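Long-range contacts in inositol dehydrogenase (Lactobacillus casei, PDB 4MKX), which probably oxidises scyllo-inositol with NAD as cofactor, as a sugar alcohol dehydrogenase of the Gfo/Idh/MocA family: residues I31-N35 and F307-E311; P112-I117 and G331-K336; K39-A43 and E311-V315; L28-H32 and V84-S88. One frame throughout, in Å; residues are numbered along the deposited sequence.

Contact 1. Residues I31-N35 and F307-E311; sequences IHATN and FLSEE
Both segments are helical and continue at each end. Their axes pass 10.4 Å apart and cross at -66°. The CA atoms of Asn35 and Leu308 lie 6.7 Å apart, those of His32 and Phe307 7.5 Å. Across this gap His32 and Asn35 meet the carboxylate of Glu311. His32, Asn35 and Glu311 all take chi1 m, and chi2 of Glu311 is t. His32 ND1 donates to Glu311 OE2 at 2.6 Å. Asn35 ND2 donates to Glu311 OE2 at 3.3 Å and, weakly, to Glu311 OE1 at 3.3 Å. This buried His-carboxylate hydrogen bond joins helix 27-38, the first helix of the Rossmann domain, to helix 304-319 from late in the chain. His32 NE2 is hydrogen-bonded in turn to Glu110. Ile31 CG2 and Phe307 CD2 make an apolar contact at 4.3 Å. The Leu308 methyl CD2 packs on the Asn35 amide, 3.6 Å from Asn35 CG. The rings of His32 and Phe307 meet obliquely, with centroids 5.7 Å apart and planes at 82°.

Contact 2. Residues P112-I117 and G331-K336; sequences PIGLDI and GLQGTK
Residues 331-336 are helical, part of helix 328-347. Residues 112-116 form an irregular chain, and Ile117 starts helix 117-128. The peptide bond before Pro112 is cis, and Gly114 is almost fully extended (phi -178°, psi -177°). The CA atoms are 5.3 Å apart at Ile113 and Gly331, and 7.1 Å at Ile117 and Lys336. Gly331 comes first. With no side chain there, Ile113 CG2 reaches to 3.6 Å from Gly331 C; an ideal CB on Gly331 would be only 3.0 Å from Ile113 CB. Leu332 follows, chi1 t and chi2 p, its CD1 4.1 Å from Ile117 CD1. Thr335, chi1 m, makes the direct hydrogen bond: its OG1 donates to Gly114 O at 2.9 Å. One water accepts from Ile113 N at 2.9 Å and donates to Gly331 O at 2.7 Å and Thr335 OG1 at 2.9 Å. Lys336 curls so that its NZ is 3.7 Å from Ile117 CD1. Asp116 is the N-cap of helix 117-128, with OD2 hydrogen-bonded to Ala119 N. The cis Pro112 closes the Glu-Lys-Pro sequence after strand 106-109, a feature of Gfo/Idh/MocA dehydrogenases; the loop that holds it packs on helix 328-347.

Contact 3. Residues K39-A43 and E311-V315; sequences KIQHA and EQAFV
Ile40, with chi1 and chi2 both m, has its CA-to-CB bond pointing toward residues 311-315 of helix 304-319. Its CG2 lies 3.4 Å from Gln312 OE1 and 4.0 Å from Val315 CG2, and its CD1 lies 3.6 Å from Glu311 OE1. Nearest CA pairs are Ile40 with Gln312 at 6.0 Å and Ala43 with Val315 at 7.0 Å. Ile40 to Ala43 form a type II beta turn, with His42 at positive phi (63°). This turn joins helix 27-38 to strand 43-49, so it is the first alpha-to-beta connection of the Rossmann domain. Gln312, chi1 t and chi2 p, pairs with the backbone of Gln41 through both ends of its amide. Gln41 N donates to Gln312 OE1 at 2.8 Å, and Gln312 NE2 donates to Gln41 O at 3.1 Å. Glu311 makes its strongest polar contact with His32. Val315, chi1 t, packs against the turn. Its CG1 is 3.7 Å from both Gln41 O and His42 O, and its CG2 is 4.0 Å from Ala43 CB. Gln41 also packs on Thr38 of a second subunit.

Contact 4. Residues L28-H32 and V84-S88; sequences LGKIH and VFIVS
This is a helix-on-strand contact inside the NAD-binding Rossmann domain, between the first turns of helix 27-38 and the end of strand 83-86 with Val87 just after it. It is mostly apolar, with no direct hydrogen bond. Gly29 and Val87 have the closest CA atoms, 5.5 Å apart. Gly29 fits the last glycine of a GxGxxG pattern; Val87 CG1 lies 3.6 Å from Gly29 N. Val87, chi1 t, also places CG1 4.0 Å from Leu28 CG and CG2 4.0 Å from His32 CD2. One water links the backbones, donating to Val87 O at 3.0 Å and accepting weakly from Gly29 N at 3.1 Å. Phe85 (chi1 -102°, between wells) turns its edge to the face of His32 (chi1 m). Centroids are 5.3 Å apart and planes at 62°, with Phe85 CE2 3.8 Å from His32 ND1. His32 ND1 itself is hydrogen-bonded to Glu311 on helix 304-319. Strand 83-86 runs between strands 18-23 and 106-109, and Phe108 of the latter stacks on Phe85.

In the fold
From the N terminus, helix 27-38 is the first to take part, and contacts 4 and 1 both start on it, sharing Ile31 and His32. Contact 4 closes a loop of about 50 residues, within the Rossmann domain. Contact 1 closes a far longer one, to helix 304-319. Contact 3 starts in the turn after helix 27-38 and ends on that same late helix; contacts 1 and 3 share Glu311, and contact 3 crosses contact 4 along the chain. Contact 2 opens after contact 4 has closed and crosses contacts 1 and 3, ending on helix 328-347. Its centre is about 23 Å from that of contact 1. Contacts 1, 2 and 3 tie two late helices back to the Rossmann domain.

Contact 1. Residues I31-N35 and F307-E311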
# COMPACT_ATOMS: atom_id res chain seq x y z
N ILE A 31 -24.03 -15.50 -15.86
CA ILE A 31 -23.79 -14.13 -15.43
C ILE A 31 -24.49 -13.13 -16.35
O ILE A 31 -25.23 -12.27 -15.88
CB ILE A 31 -22.28 -13.83 -15.32
CG1 ILE A 31 -21.66 -14.70 -14.22
CG2 ILE A 31 -22.04 -12.35 -15.04
CD1 ILE A 31 -20.15 -14.68 -14.20
N HIS A 32 -24.27 -13.25 -17.66
CA HIS A 32 -24.90 -12.35 -18.61
C HIS A 32 -26.42 -12.47 -18.53
O HIS A 32 -27.13 -11.46 -18.57
CB HIS A 32 -24.46 -12.69 -20.04
CG HIS A 32 -23.08 -12.21 -20.39
ND1 HIS A 32 -22.65 -10.91 -20.16
CD2 HIS A 32 -22.04 -12.84 -20.99
CE1 HIS A 32 -21.41 -10.78 -20.58
NE2 HIS A 32 -21.02 -11.93 -21.09
N ALA A 33 -26.91 -13.70 -18.45
CA ALA A 33 -28.36 -13.93 -18.44
C ALA A 33 -29.00 -13.29 -17.22
O ALA A 33 -30.03 -12.62 -17.33
CB ALA A 33 -28.66 -15.41 -18.48
N THR A 34 -28.40 -13.50 -16.06
CA THR A 34 -28.92 -12.94 -14.81
C THR A 34 -28.90 -11.42 -14.86
O THR A 34 -29.86 -10.77 -14.48
CB THR A 34 -28.11 -13.43 -13.61
OG1 THR A 34 -28.14 -14.86 -13.57
CG2 THR A 34 -28.67 -12.88 -12.30
N ASN A 35 -27.80 -10.86 -15.35
CA ASN A 35 -27.69 -9.42 -15.44
C ASN A 35 -28.74 -8.81 -16.37
O ASN A 35 -29.39 -7.84 -16.02
CB ASN A 35 -26.29 -9.01 -15.90
CG ASN A 35 -25.24 -9.17 -14.83
OD1 ASN A 35 -25.55 -9.34 -13.65
ND2 ASN A 35 -23.99 -9.10 -15.24
N PHE A 307 -18.77 -6.30 -16.66
CA PHE A 307 -19.79 -7.07 -17.37
C PHE A 307 -21.09 -6.28 -17.50
O PHE A 307 -21.68 -6.22 -18.58
CB PHE A 307 -20.05 -8.42 -16.68
CG PHE A 307 -18.94 -9.40 -16.83
CD1 PHE A 307 -18.39 -9.66 -18.09
CD2 PHE A 307 -18.43 -10.07 -15.72
CE1 PHE A 307 -17.35 -10.58 -18.23
CE2 PHE A 307 -17.39 -10.98 -15.86
CZ PHE A 307 -16.84 -11.24 -17.12
N LEU A 308 -21.56 -5.71 -16.39
CA LEU A 308 -22.78 -4.91 -16.40
C LEU A 308 -22.65 -3.73 -17.36
O LEU A 308 -23.56 -3.46 -18.13
CB LEU A 308 -23.11 -4.42 -14.99
CG LEU A 308 -23.75 -5.46 -14.07
CD1 LEU A 308 -23.60 -5.07 -12.60
CD2 LEU A 308 -25.23 -5.61 -14.44
N SER A 309 -21.51 -3.04 -17.32
CA SER A 309 -21.31 -1.89 -18.19
C SER A 309 -21.30 -2.27 -19.67
O SER A 309 -21.90 -1.56 -20.48
CB SER A 309 -20.04 -1.13 -17.82
OG SER A 309 -20.21 -0.48 -16.57
N GLU A 310 -20.63 -3.35 -20.05
CA GLU A 310 -20.62 -3.73 -21.46
C GLU A 310 -22.00 -4.20 -21.94
O GLU A 310 -22.35 -3.98 -23.09
CB GLU A 310 -19.56 -4.79 -21.80
CG GLU A 310 -19.92 -6.22 -21.41
CD GLU A 310 -18.85 -7.24 -21.76
OE1 GLU A 310 -17.95 -6.93 -22.57
OE2 GLU A 310 -18.91 -8.36 -21.20
N GLU A 311 -22.76 -4.86 -21.07
CA GLU A 311 -24.11 -5.29 -21.43
C GLU A 311 -24.99 -4.06 -21.65
O GLU A 311 -25.73 -3.99 -22.62
CB GLU A 311 -24.70 -6.17 -20.32
CG GLU A 311 -24.01 -7.52 -20.17
CD GLU A 311 -24.13 -8.06 -18.77
OE1 GLU A 311 -24.73 -7.36 -17.93
OE2 GLU A 311 -23.61 -9.16 -18.48

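Contact 2. Residues P112-I117 and G331-K336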
# COMPACT_ATOMS: atom_id res chain seq x y z
N PRO A 112 -13.36 -15.66 -27.96
CA PRO A 112 -12.76 -14.98 -29.11
C PRO A 112 -13.80 -14.96 -30.20
O PRO A 112 -14.81 -15.66 -30.07
CB PRO A 112 -11.63 -15.93 -29.52
CG PRO A 112 -12.10 -17.28 -29.12
CD PRO A 112 -12.94 -17.07 -27.87
N ILE A 113 -13.58 -14.19 -31.25
CA ILE A 113 -14.58 -14.18 -32.33
C ILE A 113 -14.67 -15.55 -33.00
O ILE A 113 -15.75 -16.00 -33.40
CB ILE A 113 -14.29 -13.05 -33.35
CG1 ILE A 113 -15.47 -12.85 -34.30
CG2 ILE A 113 -12.97 -13.28 -34.12
CD1 ILE A 113 -15.38 -11.57 -35.09
N GLY A 114 -13.52 -16.22 -33.10
CA GLY A 114 -13.44 -17.51 -33.74
C GLY A 114 -12.01 -18.00 -33.63
O GLY A 114 -11.17 -17.33 -33.02
N LEU A 115 -11.73 -19.16 -34.22
CA LEU A 115 -10.44 -19.82 -34.04
C LEU A 115 -9.62 -19.94 -35.32
O LEU A 115 -8.40 -20.12 -35.28
CB LEU A 115 -10.66 -21.22 -33.45
CG LEU A 115 -11.48 -21.19 -32.16
CD1 LEU A 115 -11.86 -22.59 -31.75
CD2 LEU A 115 -10.69 -20.50 -31.07
N ASP A 116 -10.30 -19.87 -36.45
CA ASP A 116 -9.67 -20.06 -37.75
C ASP A 116 -9.69 -18.76 -38.53
O ASP A 116 -10.76 -18.20 -38.77
CB ASP A 116 -10.41 -21.14 -38.54
CG ASP A 116 -9.88 -21.30 -39.95
OD1 ASP A 116 -8.88 -22.02 -40.12
OD2 ASP A 116 -10.47 -20.71 -40.87
N ILE A 117 -8.52 -18.27 -38.92
CA ILE A 117 -8.37 -17.00 -39.62
C ILE A 117 -9.24 -16.92 -40.90
O ILE A 117 -9.88 -15.91 -41.15
CB ILE A 117 -6.91 -16.75 -40.03
CG1 ILE A 117 -5.98 -16.88 -38.82
CG2 ILE A 117 -6.77 -15.38 -40.67
CD1 ILE A 117 -6.14 -15.77 -37.82
N GLY A 331 -11.39 -8.44 -32.99
CA GLY A 331 -11.48 -9.87 -32.78
C GLY A 331 -10.48 -10.67 -33.58
O GLY A 331 -9.82 -11.57 -33.04
N LEU A 332 -10.39 -10.39 -34.88
CA LEU A 332 -9.42 -11.07 -35.74
C LEU A 332 -8.00 -10.94 -35.23
O LEU A 332 -7.27 -11.93 -35.12
CB LEU A 332 -9.50 -10.53 -37.16
CG LEU A 332 -8.41 -11.01 -38.12
CD1 LEU A 332 -8.53 -12.51 -38.36
CD2 LEU A 332 -8.48 -10.23 -39.42
N GLN A 333 -7.59 -9.71 -34.93
CA GLN A 333 -6.21 -9.48 -34.48
C GLN A 333 -5.92 -10.15 -33.15
O GLN A 333 -4.80 -10.63 -32.93
CB GLN A 333 -5.88 -8.00 -34.40
CG GLN A 333 -5.92 -7.28 -35.75
CD GLN A 333 -4.92 -7.83 -36.75
OE1 GLN A 333 -3.93 -8.46 -36.39
NE2 GLN A 333 -5.18 -7.58 -38.03
N GLY A 334 -6.91 -10.18 -32.27
CA GLY A 334 -6.74 -10.87 -30.99
C GLY A 334 -6.46 -12.35 -31.20
O GLY A 334 -5.58 -12.93 -30.59
N THR A 335 -7.22 -12.97 -32.10
CA THR A 335 -7.05 -14.39 -32.36
C THR A 335 -5.71 -14.64 -33.07
O THR A 335 -5.00 -15.59 -32.76
CB THR A 335 -8.20 -14.92 -33.21
OG1 THR A 335 -9.33 -15.14 -32.36
CG2 THR A 335 -7.82 -16.22 -33.86
N LYS A 336 -5.37 -13.75 -33.99
CA LYS A 336 -4.14 -13.91 -34.76
C LYS A 336 -2.92 -13.87 -33.86
O LYS A 336 -2.05 -14.73 -33.96
CB LYS A 336 -4.03 -12.82 -35.82
CG LYS A 336 -2.82 -12.97 -36.72
CD LYS A 336 -2.69 -11.79 -37.67
CE LYS A 336 -3.81 -11.78 -38.66
NZ LYS A 336 -3.96 -13.14 -39.25
O HOH W 1 -10.87 -13.05 -31.05

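Contact 3. Residues K39-A43 and E311-V315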
# COMPACT_ATOMS: atom_id res chain seq x y z
N LYS A 39 -30.91 -6.55 -14.02
CA LYS A 39 -30.18 -5.32 -13.75
C LYS A 39 -30.09 -4.35 -14.91
O LYS A 39 -29.89 -3.15 -14.71
CB LYS A 39 -28.77 -5.65 -13.25
CG LYS A 39 -28.76 -6.38 -11.92
CD LYS A 39 -27.36 -6.84 -11.56
CE LYS A 39 -27.36 -7.76 -10.36
NZ LYS A 39 -28.10 -7.16 -9.21
N ILE A 40 -30.21 -4.86 -16.13
CA ILE A 40 -29.96 -4.02 -17.29
C ILE A 40 -31.22 -3.25 -17.68
O ILE A 40 -32.31 -3.83 -17.81
CB ILE A 40 -29.42 -4.86 -18.49
CG1 ILE A 40 -28.07 -5.49 -18.12
CG2 ILE A 40 -29.28 -3.99 -19.74
CD1 ILE A 40 -26.97 -4.49 -17.77
N GLN A 41 -31.07 -1.94 -17.87
CA GLN A 41 -32.22 -1.10 -18.24
C GLN A 41 -32.61 -1.36 -19.68
O GLN A 41 -31.75 -1.57 -20.52
CB GLN A 41 -31.86 0.38 -18.13
CG GLN A 41 -31.42 0.86 -16.77
CD GLN A 41 -31.04 2.33 -16.81
OE1 GLN A 41 -29.87 2.68 -16.64
NE2 GLN A 41 -32.02 3.19 -17.05
N HIS A 42 -33.91 -1.29 -19.96
CA HIS A 42 -34.46 -1.36 -21.31
C HIS A 42 -34.17 -2.68 -22.00
O HIS A 42 -34.04 -2.74 -23.22
CB HIS A 42 -33.94 -0.21 -22.18
CG HIS A 42 -34.14 1.15 -21.58
ND1 HIS A 42 -35.34 1.56 -21.04
CD2 HIS A 42 -33.28 2.19 -21.43
CE1 HIS A 42 -35.21 2.79 -20.58
NE2 HIS A 42 -33.98 3.20 -20.80
N ALA A 43 -34.07 -3.75 -21.22
CA ALA A 43 -33.80 -5.06 -21.78
C ALA A 43 -34.63 -6.12 -21.09
O ALA A 43 -34.99 -6.00 -19.92
CB ALA A 43 -32.32 -5.39 -21.66
N GLU A 311 -22.76 -4.86 -21.07
CA GLU A 311 -24.11 -5.29 -21.43
C GLU A 311 -24.99 -4.06 -21.65
O GLU A 311 -25.73 -3.99 -22.62
CB GLU A 311 -24.70 -6.17 -20.32
CG GLU A 311 -24.01 -7.52 -20.17
CD GLU A 311 -24.13 -8.06 -18.77
OE1 GLU A 311 -24.73 -7.36 -17.93
OE2 GLU A 311 -23.61 -9.16 -18.48
N GLN A 312 -24.89 -3.09 -20.75
CA GLN A 312 -25.71 -1.89 -20.88
C GLN A 312 -25.31 -1.10 -22.12
O GLN A 312 -26.16 -0.54 -22.82
CB GLN A 312 -25.61 -1.01 -19.63
CG GLN A 312 -26.66 0.11 -19.58
CD GLN A 312 -28.08 -0.43 -19.44
OE1 GLN A 312 -28.46 -0.94 -18.38
NE2 GLN A 312 -28.88 -0.32 -20.51
N ALA A 313 -24.01 -1.07 -22.41
CA ALA A 313 -23.54 -0.35 -23.59
C ALA A 313 -24.09 -0.98 -24.87
O ALA A 313 -24.41 -0.27 -25.82
CB ALA A 313 -22.01 -0.32 -23.61
N PHE A 314 -24.19 -2.30 -24.90
CA PHE A 314 -24.73 -2.98 -26.08
C PHE A 314 -26.19 -2.61 -26.29
O PHE A 314 -26.60 -2.24 -27.40
CB PHE A 314 -24.55 -4.49 -25.94
CG PHE A 314 -25.20 -5.29 -27.04
CD1 PHE A 314 -24.68 -5.29 -28.33
CD2 PHE A 314 -26.32 -6.05 -26.76
CE1 PHE A 314 -25.29 -6.03 -29.34
CE2 PHE A 314 -26.94 -6.79 -27.76
CZ PHE A 314 -26.41 -6.79 -29.05
N VAL A 315 -26.97 -2.67 -25.22
CA VAL A 315 -28.39 -2.32 -25.28
C VAL A 315 -28.59 -0.86 -25.70
O VAL A 315 -29.42 -0.57 -26.57
CB VAL A 315 -29.10 -2.62 -23.94
CG1 VAL A 315 -30.51 -2.02 -23.94
CG2 VAL A 315 -29.17 -4.11 -23.70

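Contact 4. Residues L28-H32 and V84-S88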
# COMPACT_ATOMS: atom_id res chain seq x y z
N LEU A 28 -20.20 -18.24 -17.42
CA LEU A 28 -20.25 -16.89 -17.96
C LEU A 28 -21.63 -16.57 -18.55
O LEU A 28 -22.13 -15.46 -18.40
CB LEU A 28 -19.15 -16.70 -19.01
CG LEU A 28 -19.01 -15.32 -19.63
CD1 LEU A 28 -18.78 -14.29 -18.55
CD2 LEU A 28 -17.87 -15.32 -20.65
N GLY A 29 -22.24 -17.54 -19.23
CA GLY A 29 -23.56 -17.33 -19.78
C GLY A 29 -24.59 -16.97 -18.72
O GLY A 29 -25.45 -16.11 -18.94
N LYS A 30 -24.51 -17.63 -17.57
CA LYS A 30 -25.44 -17.39 -16.47
C LYS A 30 -25.27 -15.99 -15.90
O LYS A 30 -26.25 -15.36 -15.50
CB LYS A 30 -25.28 -18.46 -15.38
CG LYS A 30 -25.97 -19.77 -15.75
CD LYS A 30 -25.76 -20.86 -14.72
CE LYS A 30 -26.55 -22.10 -15.12
NZ LYS A 30 -26.55 -23.17 -14.08
N ILE A 31 -24.03 -15.50 -15.86
CA ILE A 31 -23.79 -14.13 -15.43
C ILE A 31 -24.49 -13.13 -16.35
O ILE A 31 -25.23 -12.27 -15.88
CB ILE A 31 -22.28 -13.83 -15.32
CG1 ILE A 31 -21.66 -14.70 -14.22
CG2 ILE A 31 -22.04 -12.35 -15.04
CD1 ILE A 31 -20.15 -14.68 -14.20
N HIS A 32 -24.27 -13.25 -17.66
CA HIS A 32 -24.90 -12.35 -18.61
C HIS A 32 -26.42 -12.47 -18.53
O HIS A 32 -27.13 -11.46 -18.57
CB HIS A 32 -24.46 -12.69 -20.04
CG HIS A 32 -23.08 -12.21 -20.39
ND1 HIS A 32 -22.65 -10.91 -20.16
CD2 HIS A 32 -22.04 -12.84 -20.99
CE1 HIS A 32 -21.41 -10.78 -20.58
NE2 HIS A 32 -21.02 -11.93 -21.09
N VAL A 84 -29.11 -10.98 -29.89
CA VAL A 84 -28.65 -12.23 -29.31
C VAL A 84 -27.36 -12.01 -28.53
O VAL A 84 -26.56 -11.16 -28.89
CB VAL A 84 -28.40 -13.31 -30.38
CG1 VAL A 84 -29.66 -13.61 -31.16
CG2 VAL A 84 -27.30 -12.86 -31.34
N PHE A 85 -27.18 -12.79 -27.47
CA PHE A 85 -25.91 -12.85 -26.75
C PHE A 85 -25.35 -14.22 -27.00
O PHE A 85 -25.98 -15.23 -26.65
CB PHE A 85 -26.12 -12.69 -25.25
CG PHE A 85 -25.81 -11.31 -24.72
CD1 PHE A 85 -26.53 -10.21 -25.17
CD2 PHE A 85 -24.81 -11.13 -23.78
CE1 PHE A 85 -26.26 -8.94 -24.69
CE2 PHE A 85 -24.52 -9.86 -23.31
CZ PHE A 85 -25.24 -8.77 -23.76
N ILE A 86 -24.17 -14.28 -27.62
CA ILE A 86 -23.56 -15.55 -27.94
C ILE A 86 -22.50 -15.88 -26.91
O ILE A 86 -21.45 -15.23 -26.85
CB ILE A 86 -22.98 -15.53 -29.35
CG1 ILE A 86 -24.13 -15.41 -30.36
CG2 ILE A 86 -22.17 -16.80 -29.64
CD1 ILE A 86 -23.70 -14.97 -31.75
N VAL A 87 -22.80 -16.86 -26.07
CA VAL A 87 -21.90 -17.25 -24.99
C VAL A 87 -21.66 -18.77 -25.05
O VAL A 87 -21.43 -19.42 -24.03
CB VAL A 87 -22.44 -16.80 -23.61
CG1 VAL A 87 -21.29 -16.62 -22.62
CG2 VAL A 87 -23.21 -15.49 -23.73
N SER A 88 -21.71 -19.31 -26.26
CA SER A 88 -21.43 -20.71 -26.54
C SER A 88 -19.93 -20.96 -26.57
O SER A 88 -19.15 -20.01 -26.53
CB SER A 88 -22.02 -21.07 -27.90
OG SER A 88 -21.66 -20.10 -28.87
O HOH W 2 -21.72 -19.96 -21.07